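RV1873 (Mycobacterium tuberculosis, PDB 2JEK) is of unknown function, a conserved single-chain, all-helical protein of the DUF1810 family whose helices wind into a right-handed superhelix. Local coordinates at residues 12-16 with 56-60; 40-44 with 78-82; 106-111 with 134-139. All blocks are in the same frame, centred on the assembly; numbering follows the deposited sequence.

Contact 1. Residues 12-16 with 56-60; sequences RFVYA and RYGIS
The guanidinium of Arg12 meets segment 56-60 with its edge, where the carbonyls of Arg56 and Gly58 lie near its plane, while one face rests on the ring of the next residue, Phe13 CE2 standing 3.3 Å above the guanidinium plane over its centre. The Phe13 ring in turn receives Arg12 CG over the rim of one face and takes Tyr57 O at its edge, 3.3 Å from Phe13 CE1. Tyr57 carries the CG of its neighbour Arg56 over the centre of one face; at its edge sit Phe13 CE1, Arg12 O and a water. The Phe13 and Tyr57 rings form an oblique pairing. Ala16 CB fits beside the far end of the tyrosine, 3.7 Å from Tyr57 CE1, and Ile59 CD1 comes 3.8 Å from Phe13 CZ.

Two bonds from one arginine grip segment 56-60. Arg12 NE gives its hydrogen to Arg56 O at 2.8 Å, with an N-H...O angle of 148°; the bond from NH2 to Gly58 O is as short but more bent, at 131°, and comes from above the carbonyl plane. The side chain leaves between backbone N and carbonyl carbon (chi1 78°), then runs extended from CG to NE, past the Tyr57 ring to the carbonyls. The water bridges Arg12 O and Tyr57 OH, tying the tyrosine hydroxyl to helix 11-17.

Beyond the pair, Tyr68 meets Phe13 edge-to-face and Phe40 does the same with Tyr57. Arg12 NH2 also forms a salt bridge with Glu64, and NH1 bonds to Asp9 O. The positive charge therefore probably has its counterion on helix 62-70, while its N-H groups fasten the carbonyl that ends helix 52-56 and that of Gly58 in the following loop to helix 11-17.

Contact 2. Residues 40-44 with 78-82; sequences FVFPQ and LHECT
The Phe42 ring ends against helix 74-87, where CZ lies 3.6 Å from Cys81 CB and CD1 3.8 Å from Leu78 CD1. The hydroxyl of Thr82 is at the ring edge, 3.8 Å from Phe42 CE1. Cys81 SG makes an oblique sulfur-aromatic contact, 5.5 Å from the Phe42 ring centroid and 33° off the ring normal, and it also touches Val41 CG1. Leu78 CD1 doubles as a partner for the backbone, 3.6 Å from Val41 O, with Pro43 CD more distant. No hydrogen bond joins the segments; the contact is mainly apolar and all its touching residues are buried.

A bond within helix 74-87 positions the Thr82 hydroxyl. With its hydroxyl beside the backbone N (chi1 -60°), Thr82 OG1 donates to Leu78 O at 2.8 Å, and that carbonyl also accepts from Thr82 N on the opposite face of its plane.

The chain leaving short helix 38-41 thus packs on helix 74-87 in the core of the all-helical fold, near the chain's centre. Helix 21-29 adds Val24 against Val41 and Leu28 against Cys81. Helix 101-115 supplies Leu105 and Ser108 to Phe42, helix 120-129 packs Phe122 on Leu78 and Thr82, and helix 62-70 brings Tyr68 to Pro43 and Leu78.

Contact 3. Residues 106-111 with 134-139; sequences CSSMTL and EDRRTV
Thr110, on helix 101-115, meets the start of the C-terminal helix 136-143 just where Asp135 forms its N-cap. From the threonine outward, CB lies 3.8 Å from Asp135 N. Its OG1 branch accepts the hydrogen of Asp135 N at 2.9 Å along a nearly straight line (175°). The same oxygen donates to Cys106 O, one turn back in its own helix, a carbonyl also used by Thr110 N from the opposite face of its plane. OG1 stands beside the backbone N (chi1 -63°), which lets it serve both partners. The methyl CG2 lies 3.7 Å from Thr138 CG2, close to Val139 CG2, with Glu134 CB and the carboxylate oxygen OE2 also near it.

The cap lies next to this bond. Asp135 OD2 receives two hydrogens from Thr138: the hydroxyl OG1 approaches on the anti side, and the backbone N comes from above the carboxylate plane at 3.1 Å, the capping bond. The Asp135 carboxylate, at the N-terminus of helix 136-143, is probably favoured by the helix dipole. Ser107 packs against the cap, its CB near both Asp135 OD2 and Thr138 OG1, while its hydroxyl bonds to Leu103 O within helix 101-115. Cys106 SG borders the backbone of Glu134 and Asp135.

Outside the two segments, Arg114 forms a salt bridge with Glu134 OE1, and Leu48 touches Thr138. Helix 101-115 and the N-cap of helix 136-143 are thus joined by an amide-to-hydroxyl bond, methyl packing and a water that donates both to Ser107 O, at 2.9 Å, and to Thr138 OG1, at 2.8 Å.

How the contacts relate
The segments of contacts 1 and 2 alternate along the chain, and contact 3 follows both. Contacts 1 and 2 have centres about 11 Å apart and meet directly: Ile59 N probably bonds to Gln44 O, and Tyr57 packs on Phe40. Contact 3 lies about 13 Å, centre to centre, from contact 2 and about 18 Å from contact 1. Ser108 OG bonds to Pro43 O and Met109 CE touches Thr82 OG1, joining contacts 2 and 3, while Leu111 reaches Ile59 of contact 1. Contact 2 is the most central. Side chains of helix 62-70 touch Phe13 and Ile59, Pro43 and Leu78, and Leu111, so all three contacts share one helix in this strand-free fold.

Contact 1. Residues 12-16 with 56-60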
ATOM      1  N   ARG A  12     -10.477 -10.322   4.412  1.00  9.50           N
ATOM      2  CA  ARG A  12     -10.341 -10.413   2.964  1.00  9.01           C
ATOM      3  C   ARG A  12      -8.879 -10.216   2.543  1.00  8.99           C
ATOM      4  O   ARG A  12      -8.402 -10.877   1.617  1.00  9.36           O
ATOM      5  CB  ARG A  12     -11.285  -9.436   2.242  1.00  9.35           C
ATOM      6  CG  ARG A  12     -10.878  -7.952   2.180  1.00  8.44           C
ATOM      7  CD  ARG A  12     -12.059  -7.158   1.629  1.00 10.15           C
ATOM      8  NE  ARG A  12     -11.802  -5.732   1.415  1.00  9.26           N
ATOM      9  CZ  ARG A  12     -11.779  -4.814   2.385  1.00  9.80           C
ATOM     10  NH1 ARG A  12     -11.935  -5.169   3.649  1.00  9.12           N
ATOM     11  NH2 ARG A  12     -11.559  -3.532   2.097  1.00  9.71           N
ATOM     12  N   PHE A  13      -8.166  -9.341   3.249  1.00  9.16           N
ATOM     13  CA  PHE A  13      -6.761  -9.108   2.928  1.00  8.36           C
ATOM     14  C   PHE A  13      -5.894 -10.272   3.394  1.00  7.92           C
ATOM     15  O   PHE A  13      -4.992 -10.703   2.681  1.00  8.15           O
ATOM     16  CB  PHE A  13      -6.255  -7.801   3.535  1.00  7.34           C
ATOM     17  CG  PHE A  13      -6.914  -6.568   2.979  1.00  6.50           C
ATOM     18  CD1 PHE A  13      -6.552  -6.071   1.730  1.00  6.01           C
ATOM     19  CD2 PHE A  13      -7.861  -5.881   3.729  1.00  7.91           C
ATOM     20  CE1 PHE A  13      -7.157  -4.930   1.232  1.00  5.95           C
ATOM     21  CE2 PHE A  13      -8.473  -4.732   3.248  1.00  7.75           C
ATOM     22  CZ  PHE A  13      -8.102  -4.250   1.999  1.00  6.16           C
ATOM     23  N   VAL A  14      -6.183 -10.796   4.584  1.00  7.93           N
ATOM     24  CA  VAL A  14      -5.412 -11.918   5.104  1.00  8.15           C
ATOM     25  C   VAL A  14      -5.485 -13.108   4.143  1.00  7.97           C
ATOM     26  O   VAL A  14      -4.468 -13.701   3.827  1.00  8.73           O
ATOM     27  CB  VAL A  14      -5.891 -12.342   6.521  1.00  9.16           C
ATOM     28  CG1 VAL A  14      -5.183 -13.617   6.984  1.00 10.11           C
ATOM     29  CG2 VAL A  14      -5.679 -11.210   7.528  1.00  9.15           C
ATOM     30  N   TYR A  15      -6.686 -13.426   3.670  1.00  8.12           N
ATOM     31  CA  TYR A  15      -6.861 -14.586   2.813  1.00  8.60           C
ATOM     32  C   TYR A  15      -6.336 -14.375   1.398  1.00  8.01           C
ATOM     33  O   TYR A  15      -5.883 -15.322   0.775  1.00  8.80           O
ATOM     34  CB  TYR A  15      -8.331 -15.039   2.787  1.00  9.73           C
ATOM     35  CG  TYR A  15      -8.938 -15.328   4.150  1.00 12.14           C
ATOM     36  CD1 TYR A  15      -8.207 -15.970   5.136  1.00 13.91           C
ATOM     37  CD2 TYR A  15     -10.248 -14.968   4.430  1.00 14.99           C
ATOM     38  CE1 TYR A  15      -8.763 -16.234   6.390  1.00 14.80           C
ATOM     39  CE2 TYR A  15     -10.823 -15.243   5.667  1.00 15.28           C
ATOM     40  CZ  TYR A  15     -10.074 -15.877   6.633  1.00 13.69           C
ATOM     41  OH  TYR A  15     -10.614 -16.147   7.864  1.00 17.73           O
ATOM     42  N   ALA A  16      -6.424 -13.146   0.884  1.00  7.73           N
ATOM     43  CA  ALA A  16      -5.838 -12.824  -0.427  1.00  7.82           C
ATOM     44  C   ALA A  16      -4.317 -12.920  -0.369  1.00  7.90           C
ATOM     45  O   ALA A  16      -3.673 -13.397  -1.304  1.00  8.61           O
ATOM     46  CB  ALA A  16      -6.260 -11.426  -0.886  1.00  8.23           C
ATOM     47  N   ARG A  56     -13.069  -4.303  -4.582  1.00 11.08           N
ATOM     48  CA  ARG A  56     -13.101  -5.300  -3.500  1.00 11.87           C
ATOM     49  C   ARG A  56     -12.042  -5.024  -2.439  1.00 10.70           C
ATOM     50  O   ARG A  56     -12.328  -5.033  -1.236  1.00 10.65           O
ATOM     51  CB  ARG A  56     -12.876  -6.679  -4.124  1.00 13.79           C
ATOM     52  CG  ARG A  56     -13.015  -7.873  -3.227  1.00 18.04           C
ATOM     53  CD  ARG A  56     -13.012  -9.137  -4.088  1.00 21.32           C
ATOM     54  NE  ARG A  56     -13.964  -9.027  -5.198  1.00 24.53           N
ATOM     55  CZ  ARG A  56     -13.684  -9.254  -6.480  1.00 25.41           C
ATOM     56  NH1 ARG A  56     -12.481  -9.647  -6.870  1.00 26.56           N
ATOM     57  NH2 ARG A  56     -14.631  -9.101  -7.388  1.00 30.30           N
ATOM     58  N   TYR A  57     -10.818  -4.780  -2.894  1.00  8.53           N
ATOM     59  CA  TYR A  57      -9.670  -4.605  -1.999  1.00  7.53           C
ATOM     60  C   TYR A  57      -9.398  -3.150  -1.657  1.00  8.54           C
ATOM     61  O   TYR A  57      -8.423  -2.837  -0.968  1.00  9.39           O
ATOM     62  CB  TYR A  57      -8.429  -5.324  -2.557  1.00  8.47           C
ATOM     63  CG  TYR A  57      -8.649  -6.822  -2.560  1.00  7.59           C
ATOM     64  CD1 TYR A  57      -8.761  -7.522  -1.354  1.00  7.77           C
ATOM     65  CD2 TYR A  57      -8.770  -7.530  -3.760  1.00  6.93           C
ATOM     66  CE1 TYR A  57      -8.994  -8.903  -1.333  1.00  8.03           C
ATOM     67  CE2 TYR A  57      -8.992  -8.912  -3.752  1.00  8.80           C
ATOM     68  CZ  TYR A  57      -9.098  -9.584  -2.533  1.00  8.92           C
ATOM     69  OH  TYR A  57      -9.319 -10.942  -2.510  1.00 10.53           O
ATOM     70  N   GLY A  58     -10.285  -2.272  -2.125  1.00  8.71           N
ATOM     71  CA  GLY A  58     -10.216  -0.859  -1.786  1.00  8.23           C
ATOM     72  C   GLY A  58     -10.518  -0.654  -0.307  1.00  8.62           C
ATOM     73  O   GLY A  58     -11.345  -1.367   0.287  1.00  9.16           O
ATOM     74  N   ILE A  59      -9.824   0.311   0.295  1.00  7.63           N
ATOM     75  CA  ILE A  59     -10.045   0.688   1.696  1.00  8.46           C
ATOM     76  C   ILE A  59     -11.202   1.674   1.731  1.00  9.30           C
ATOM     77  O   ILE A  59     -11.204   2.643   0.972  1.00  9.04           O
ATOM     78  CB  ILE A  59      -8.756   1.314   2.284  1.00  8.42           C
ATOM     79  CG1 ILE A  59      -7.622   0.282   2.289  1.00  8.01           C
ATOM     80  CG2 ILE A  59      -8.989   1.909   3.695  1.00  7.90           C
ATOM     81  CD1 ILE A  59      -7.716  -0.780   3.386  1.00 10.45           C
ATOM     82  N   SER A  60     -12.181   1.426   2.603  1.00  9.38           N
ATOM     83  CA  SER A  60     -13.427   2.200   2.568  1.00 10.53           C
ATOM     84  C   SER A  60     -13.281   3.624   3.113  1.00 10.17           C
ATOM     85  O   SER A  60     -13.997   4.536   2.694  1.00 11.85           O
ATOM     86  CB  SER A  60     -14.539   1.479   3.337  1.00 10.65           C
ATOM     87  OG  SER A  60     -14.217   1.354   4.708  1.00 11.74           O
TER
HETATM   88  O   HOH W   1     -10.127 -12.084  -0.233  1.00 11.01           O

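Contact 2. Residues 40-44 with 78-82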
ATOM      1  N   PHE A  40      -4.016  -5.882  -2.705  1.00  6.68           N
ATOM      2  CA  PHE A  40      -4.197  -6.389  -1.347  1.00  6.11           C
ATOM      3  C   PHE A  40      -2.889  -6.483  -0.548  1.00  6.52           C
ATOM      4  O   PHE A  40      -2.880  -6.998   0.564  1.00  7.31           O
ATOM      5  CB  PHE A  40      -4.995  -7.707  -1.348  1.00  6.87           C
ATOM      6  CG  PHE A  40      -4.455  -8.761  -2.269  1.00  7.96           C
ATOM      7  CD1 PHE A  40      -3.333  -9.511  -1.918  1.00  8.89           C
ATOM      8  CD2 PHE A  40      -5.075  -9.013  -3.494  1.00  9.42           C
ATOM      9  CE1 PHE A  40      -2.838 -10.494  -2.761  1.00  9.56           C
ATOM     10  CE2 PHE A  40      -4.594 -10.012  -4.343  1.00  9.70           C
ATOM     11  CZ  PHE A  40      -3.465 -10.743  -3.972  1.00  9.37           C
ATOM     12  N   VAL A  41      -1.801  -5.962  -1.129  1.00  6.71           N
ATOM     13  CA  VAL A  41      -0.499  -5.829  -0.444  1.00  6.26           C
ATOM     14  C   VAL A  41      -0.218  -4.350  -0.096  1.00  6.52           C
ATOM     15  O   VAL A  41       0.254  -4.054   1.005  1.00  6.39           O
ATOM     16  CB  VAL A  41       0.653  -6.424  -1.303  1.00  7.02           C
ATOM     17  CG1 VAL A  41       2.039  -6.097  -0.713  1.00  7.77           C
ATOM     18  CG2 VAL A  41       0.482  -7.931  -1.425  1.00  7.59           C
ATOM     19  N   PHE A  42      -0.506  -3.443  -1.040  1.00  5.70           N
ATOM     20  CA  PHE A  42      -0.377  -2.013  -0.802  1.00  5.55           C
ATOM     21  C   PHE A  42      -1.745  -1.397  -1.064  1.00  6.23           C
ATOM     22  O   PHE A  42      -1.987  -0.815  -2.127  1.00  6.32           O
ATOM     23  CB  PHE A  42       0.684  -1.406  -1.735  1.00  5.95           C
ATOM     24  CG  PHE A  42       2.095  -1.742  -1.349  1.00  5.97           C
ATOM     25  CD1 PHE A  42       2.670  -1.193  -0.203  1.00  6.47           C
ATOM     26  CD2 PHE A  42       2.855  -2.591  -2.140  1.00  6.37           C
ATOM     27  CE1 PHE A  42       3.986  -1.481   0.144  1.00  7.96           C
ATOM     28  CE2 PHE A  42       4.186  -2.876  -1.794  1.00  7.26           C
ATOM     29  CZ  PHE A  42       4.745  -2.328  -0.658  1.00  9.04           C
ATOM     30  N   PRO A  43      -2.661  -1.538  -0.094  1.00  6.48           N
ATOM     31  CA  PRO A  43      -4.027  -1.126  -0.375  1.00  6.63           C
ATOM     32  C   PRO A  43      -4.190   0.373  -0.546  1.00  7.27           C
ATOM     33  O   PRO A  43      -3.452   1.167   0.051  1.00  6.53           O
ATOM     34  CB  PRO A  43      -4.800  -1.609   0.862  1.00  7.73           C
ATOM     35  CG  PRO A  43      -3.910  -2.691   1.456  1.00  7.90           C
ATOM     36  CD  PRO A  43      -2.539  -2.132   1.248  1.00  6.49           C
ATOM     37  N   GLN A  44      -5.169   0.749  -1.364  1.00  7.40           N
ATOM     38  CA  GLN A  44      -5.478   2.150  -1.614  1.00  7.82           C
ATOM     39  C   GLN A  44      -6.972   2.384  -1.390  1.00  8.00           C
ATOM     40  O   GLN A  44      -7.756   1.437  -1.297  1.00  7.93           O
ATOM     41  CB  GLN A  44      -5.093   2.536  -3.044  1.00  8.76           C
ATOM     42  CG  GLN A  44      -5.944   1.853  -4.117  1.00  9.39           C
ATOM     43  CD  GLN A  44      -5.546   2.228  -5.518  1.00 10.77           C
ATOM     44  OE1 GLN A  44      -6.368   2.230  -6.430  1.00 16.42           O
ATOM     45  NE2 GLN A  44      -4.277   2.542  -5.702  1.00 13.01           N
ATOM     46  N   LEU A  78       2.474  -4.657   6.212  1.00  7.04           N
ATOM     47  CA  LEU A  78       2.554  -3.428   5.425  1.00  7.70           C
ATOM     48  C   LEU A  78       3.840  -2.663   5.716  1.00  7.40           C
ATOM     49  O   LEU A  78       4.477  -2.126   4.805  1.00  7.89           O
ATOM     50  CB  LEU A  78       1.312  -2.557   5.647  1.00  7.87           C
ATOM     51  CG  LEU A  78       1.276  -1.254   4.845  1.00  7.82           C
ATOM     52  CD1 LEU A  78       1.283  -1.524   3.340  1.00  8.46           C
ATOM     53  CD2 LEU A  78       0.068  -0.416   5.195  1.00  9.89           C
ATOM     54  N   HIS A  79       4.243  -2.634   6.985  1.00  7.38           N
ATOM     55  CA  HIS A  79       5.511  -2.004   7.323  1.00  7.43           C
ATOM     56  C   HIS A  79       6.681  -2.811   6.755  1.00  8.17           C
ATOM     57  O   HIS A  79       7.671  -2.240   6.273  1.00  9.33           O
ATOM     58  CB  HIS A  79       5.664  -1.853   8.833  1.00  8.52           C
ATOM     59  CG  HIS A  79       4.763  -0.817   9.430  1.00  8.15           C
ATOM     60  ND1 HIS A  79       4.998   0.533   9.296  1.00 12.24           N
ATOM     61  CD2 HIS A  79       3.658  -0.932  10.200  1.00 11.97           C
ATOM     62  CE1 HIS A  79       4.068   1.207   9.949  1.00 13.38           C
ATOM     63  NE2 HIS A  79       3.241   0.341  10.505  1.00 15.29           N
ATOM     64  N   GLU A  80       6.576  -4.141   6.806  1.00  8.86           N
ATOM     65  CA  GLU A  80       7.612  -4.982   6.203  1.00  9.96           C
ATOM     66  C   GLU A  80       7.779  -4.671   4.721  1.00  8.90           C
ATOM     67  O   GLU A  80       8.895  -4.471   4.236  1.00  9.85           O
ATOM     68  CB  GLU A  80       7.294  -6.470   6.394  1.00  9.87           C
ATOM     69  CG  GLU A  80       8.094  -7.398   5.474  1.00 11.32           C
ATOM     70  CD  GLU A  80       7.925  -8.863   5.820  1.00 12.05           C
ATOM     71  OE1 GLU A  80       6.778  -9.287   6.088  1.00 14.13           O
ATOM     72  OE2 GLU A  80       8.941  -9.592   5.798  1.00 16.61           O
ATOM     73  N   CYS A  81       6.659  -4.599   4.005  1.00  7.56           N
ATOM     74  CA  CYS A  81       6.702  -4.414   2.559  1.00  7.94           C
ATOM     75  C   CYS A  81       7.192  -3.026   2.215  1.00  7.69           C
ATOM     76  O   CYS A  81       7.956  -2.859   1.280  1.00  8.08           O
ATOM     77  CB  CYS A  81       5.322  -4.677   1.964  1.00  7.92           C
ATOM     78  SG  CYS A  81       4.854  -6.425   1.982  1.00  8.02           S
ATOM     79  N   THR A  82       6.748  -2.028   2.969  1.00  7.70           N
ATOM     80  CA  THR A  82       7.223  -0.655   2.779  1.00  7.14           C
ATOM     81  C   THR A  82       8.733  -0.572   3.021  1.00  8.46           C
ATOM     82  O   THR A  82       9.458   0.030   2.223  1.00  8.96           O
ATOM     83  CB  THR A  82       6.465   0.290   3.726  1.00  7.89           C
ATOM     84  OG1 THR A  82       5.067   0.210   3.426  1.00  8.17           O
ATOM     85  CG2 THR A  82       6.932   1.745   3.590  1.00  7.99           C
TER

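Contact 3. Residues 106-111 with 134-139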
ATOM      1  N   CYS A 106       1.997   4.986  -4.597  1.00  7.81           N
ATOM      2  CA  CYS A 106       1.864   6.350  -4.105  1.00  7.43           C
ATOM      3  C   CYS A 106       0.545   6.539  -3.348  1.00  7.32           C
ATOM      4  O   CYS A 106       0.514   7.121  -2.258  1.00  7.02           O
ATOM      5  CB  CYS A 106       1.979   7.335  -5.264  1.00  7.48           C
ATOM      6  SG  CYS A 106       1.961   9.037  -4.721  1.00 10.13           S
ATOM      7  N   SER A 107      -0.555   6.060  -3.923  1.00  7.98           N
ATOM      8  CA  SER A 107      -1.860   6.170  -3.285  1.00  7.88           C
ATOM      9  C   SER A 107      -1.903   5.443  -1.946  1.00  7.09           C
ATOM     10  O   SER A 107      -2.480   5.944  -0.979  1.00  7.21           O
ATOM     11  CB  SER A 107      -2.953   5.616  -4.195  1.00  8.30           C
ATOM     12  OG  SER A 107      -2.972   6.336  -5.427  1.00  9.95           O
ATOM     13  N   SER A 108      -1.301   4.252  -1.897  1.00  6.44           N
ATOM     14  CA  SER A 108      -1.258   3.476  -0.662  1.00  6.66           C
ATOM     15  C   SER A 108      -0.459   4.209   0.420  1.00  6.66           C
ATOM     16  O   SER A 108      -0.911   4.358   1.557  1.00  7.09           O
ATOM     17  CB  SER A 108      -0.663   2.090  -0.930  1.00  6.74           C
ATOM     18  OG  SER A 108      -0.695   1.289   0.245  1.00  6.89           O
ATOM     19  N   MET A 109       0.730   4.678   0.081  1.00  6.70           N
ATOM     20  CA  MET A 109       1.558   5.384   1.065  1.00  7.21           C
ATOM     21  C   MET A 109       0.887   6.675   1.541  1.00  7.23           C
ATOM     22  O   MET A 109       0.965   7.021   2.719  1.00  7.86           O
ATOM     23  CB  MET A 109       2.949   5.681   0.491  1.00  6.84           C
ATOM     24  CG  MET A 109       3.783   4.437   0.133  1.00  8.32           C
ATOM     25  SD  MET A 109       4.122   3.368   1.557  1.00  8.21           S
ATOM     26  CE  MET A 109       2.777   2.175   1.487  1.00  8.88           C
ATOM     27  N   THR A 110       0.221   7.373   0.629  1.00  6.81           N
ATOM     28  CA  THR A 110      -0.468   8.627   0.961  1.00  8.17           C
ATOM     29  C   THR A 110      -1.566   8.339   1.983  1.00  7.92           C
ATOM     30  O   THR A 110      -1.679   9.032   2.997  1.00  8.74           O
ATOM     31  CB  THR A 110      -1.054   9.283  -0.298  1.00  7.79           C
ATOM     32  OG1 THR A 110       0.022   9.615  -1.184  1.00  9.00           O
ATOM     33  CG2 THR A 110      -1.827  10.552   0.046  1.00  8.69           C
ATOM     34  N   LEU A 111      -2.358   7.304   1.722  1.00  7.20           N
ATOM     35  CA  LEU A 111      -3.427   6.902   2.636  1.00  7.44           C
ATOM     36  C   LEU A 111      -2.891   6.543   4.020  1.00  7.69           C
ATOM     37  O   LEU A 111      -3.354   7.082   5.035  1.00  7.57           O
ATOM     38  CB  LEU A 111      -4.179   5.708   2.047  1.00  7.64           C
ATOM     39  CG  LEU A 111      -5.185   5.007   2.974  1.00  7.86           C
ATOM     40  CD1 LEU A 111      -6.283   5.958   3.426  1.00  9.18           C
ATOM     41  CD2 LEU A 111      -5.774   3.778   2.293  1.00  8.33           C
ATOM     42  N   GLU A 134       2.521  13.486  -2.906  1.00 14.95           N
ATOM     43  CA  GLU A 134       1.430  12.644  -2.431  1.00 15.03           C
ATOM     44  C   GLU A 134       0.429  12.420  -3.547  1.00 13.94           C
ATOM     45  O   GLU A 134       0.385  13.176  -4.516  1.00 14.43           O
ATOM     46  CB  GLU A 134       0.707  13.328  -1.278  1.00 15.50           C
ATOM     47  CG  GLU A 134       1.409  13.250   0.066  1.00 19.28           C
ATOM     48  CD  GLU A 134       0.574  13.853   1.176  1.00 23.49           C
ATOM     49  OE1 GLU A 134       0.452  15.095   1.222  1.00 28.40           O
ATOM     50  OE2 GLU A 134       0.030  13.087   2.001  1.00 27.58           O
ATOM     51  N   ASP A 135      -0.397  11.391  -3.396  1.00 12.64           N
ATOM     52  CA  ASP A 135      -1.435  11.130  -4.365  1.00 11.88           C
ATOM     53  C   ASP A 135      -2.547  12.147  -4.194  1.00 12.34           C
ATOM     54  O   ASP A 135      -3.240  12.164  -3.183  1.00 10.43           O
ATOM     55  CB  ASP A 135      -1.977   9.718  -4.188  1.00 11.87           C
ATOM     56  CG  ASP A 135      -2.930   9.333  -5.271  1.00 14.21           C
ATOM     57  OD1 ASP A 135      -2.496   9.281  -6.443  1.00 18.64           O
ATOM     58  OD2 ASP A 135      -4.112   9.079  -4.972  1.00 13.64           O
ATOM     59  N   ARG A 136      -2.693  12.986  -5.213  1.00 12.83           N
ATOM     60  CA  ARG A 136      -3.653  14.076  -5.230  1.00 14.24           C
ATOM     61  C   ARG A 136      -5.084  13.628  -4.924  1.00 13.30           C
ATOM     62  O   ARG A 136      -5.770  14.224  -4.100  1.00 13.83           O
ATOM     63  CB  ARG A 136      -3.598  14.738  -6.606  1.00 14.78           C
ATOM     64  CG  ARG A 136      -4.568  15.887  -6.778  1.00 16.38           C
ATOM     65  CD  ARG A 136      -4.401  16.557  -8.139  1.00 25.22           C
ATOM     66  NE  ARG A 136      -3.009  16.906  -8.436  1.00 30.31           N
ATOM     67  CZ  ARG A 136      -2.290  17.833  -7.800  1.00 31.12           C
ATOM     68  NH1 ARG A 136      -2.803  18.535  -6.793  1.00 33.10           N
ATOM     69  NH2 ARG A 136      -1.038  18.049  -8.171  1.00 28.85           N
ATOM     70  N   ARG A 137      -5.505  12.565  -5.592  1.00 13.35           N
ATOM     71  CA  ARG A 137      -6.871  12.074  -5.466  1.00 13.68           C
ATOM     72  C   ARG A 137      -7.132  11.508  -4.067  1.00 12.95           C
ATOM     73  O   ARG A 137      -8.222  11.674  -3.525  1.00 13.43           O
ATOM     74  CB  ARG A 137      -7.165  11.042  -6.556  1.00 14.45           C
ATOM     75  CG  ARG A 137      -7.190  11.642  -7.978  1.00 18.81           C
ATOM     76  CD  ARG A 137      -7.193  10.555  -9.038  1.00 28.07           C
ATOM     77  NE  ARG A 137      -8.511   9.940  -9.190  1.00 32.77           N
ATOM     78  CZ  ARG A 137      -8.720   8.650  -9.453  1.00 34.45           C
ATOM     79  NH1 ARG A 137      -7.699   7.807  -9.582  1.00 33.93           N
ATOM     80  NH2 ARG A 137      -9.961   8.199  -9.567  1.00 32.96           N
ATOM     81  N   THR A 138      -6.129  10.866  -3.472  1.00 11.19           N
ATOM     82  CA  THR A 138      -6.267  10.347  -2.107  1.00 10.11           C
ATOM     83  C   THR A 138      -6.426  11.480  -1.087  1.00 11.07           C
ATOM     84  O   THR A 138      -7.276  11.424  -0.194  1.00 10.62           O
ATOM     85  CB  THR A 138      -5.062   9.457  -1.730  1.00  9.23           C
ATOM     86  OG1 THR A 138      -5.057   8.289  -2.563  1.00  9.22           O
ATOM     87  CG2 THR A 138      -5.154   9.003  -0.278  1.00  8.72           C
ATOM     88  N   VAL A 139      -5.579  12.497  -1.193  1.00 11.07           N
ATOM     89  CA  VAL A 139      -5.663  13.637  -0.271  1.00 12.55           C
ATOM     90  C   VAL A 139      -7.046  14.289  -0.356  1.00 13.41           C
ATOM     91  O   VAL A 139      -7.641  14.630   0.674  1.00 14.16           O
ATOM     92  CB  VAL A 139      -4.527  14.678  -0.514  1.00 12.94           C
ATOM     93  CG1 VAL A 139      -4.695  15.905   0.395  1.00 17.55           C
ATOM     94  CG2 VAL A 139      -3.155  14.047  -0.300  1.00 13.07           C
TER
HETATM   95  O   HOH W   2      -5.309   5.718  -1.367  1.00  8.68           O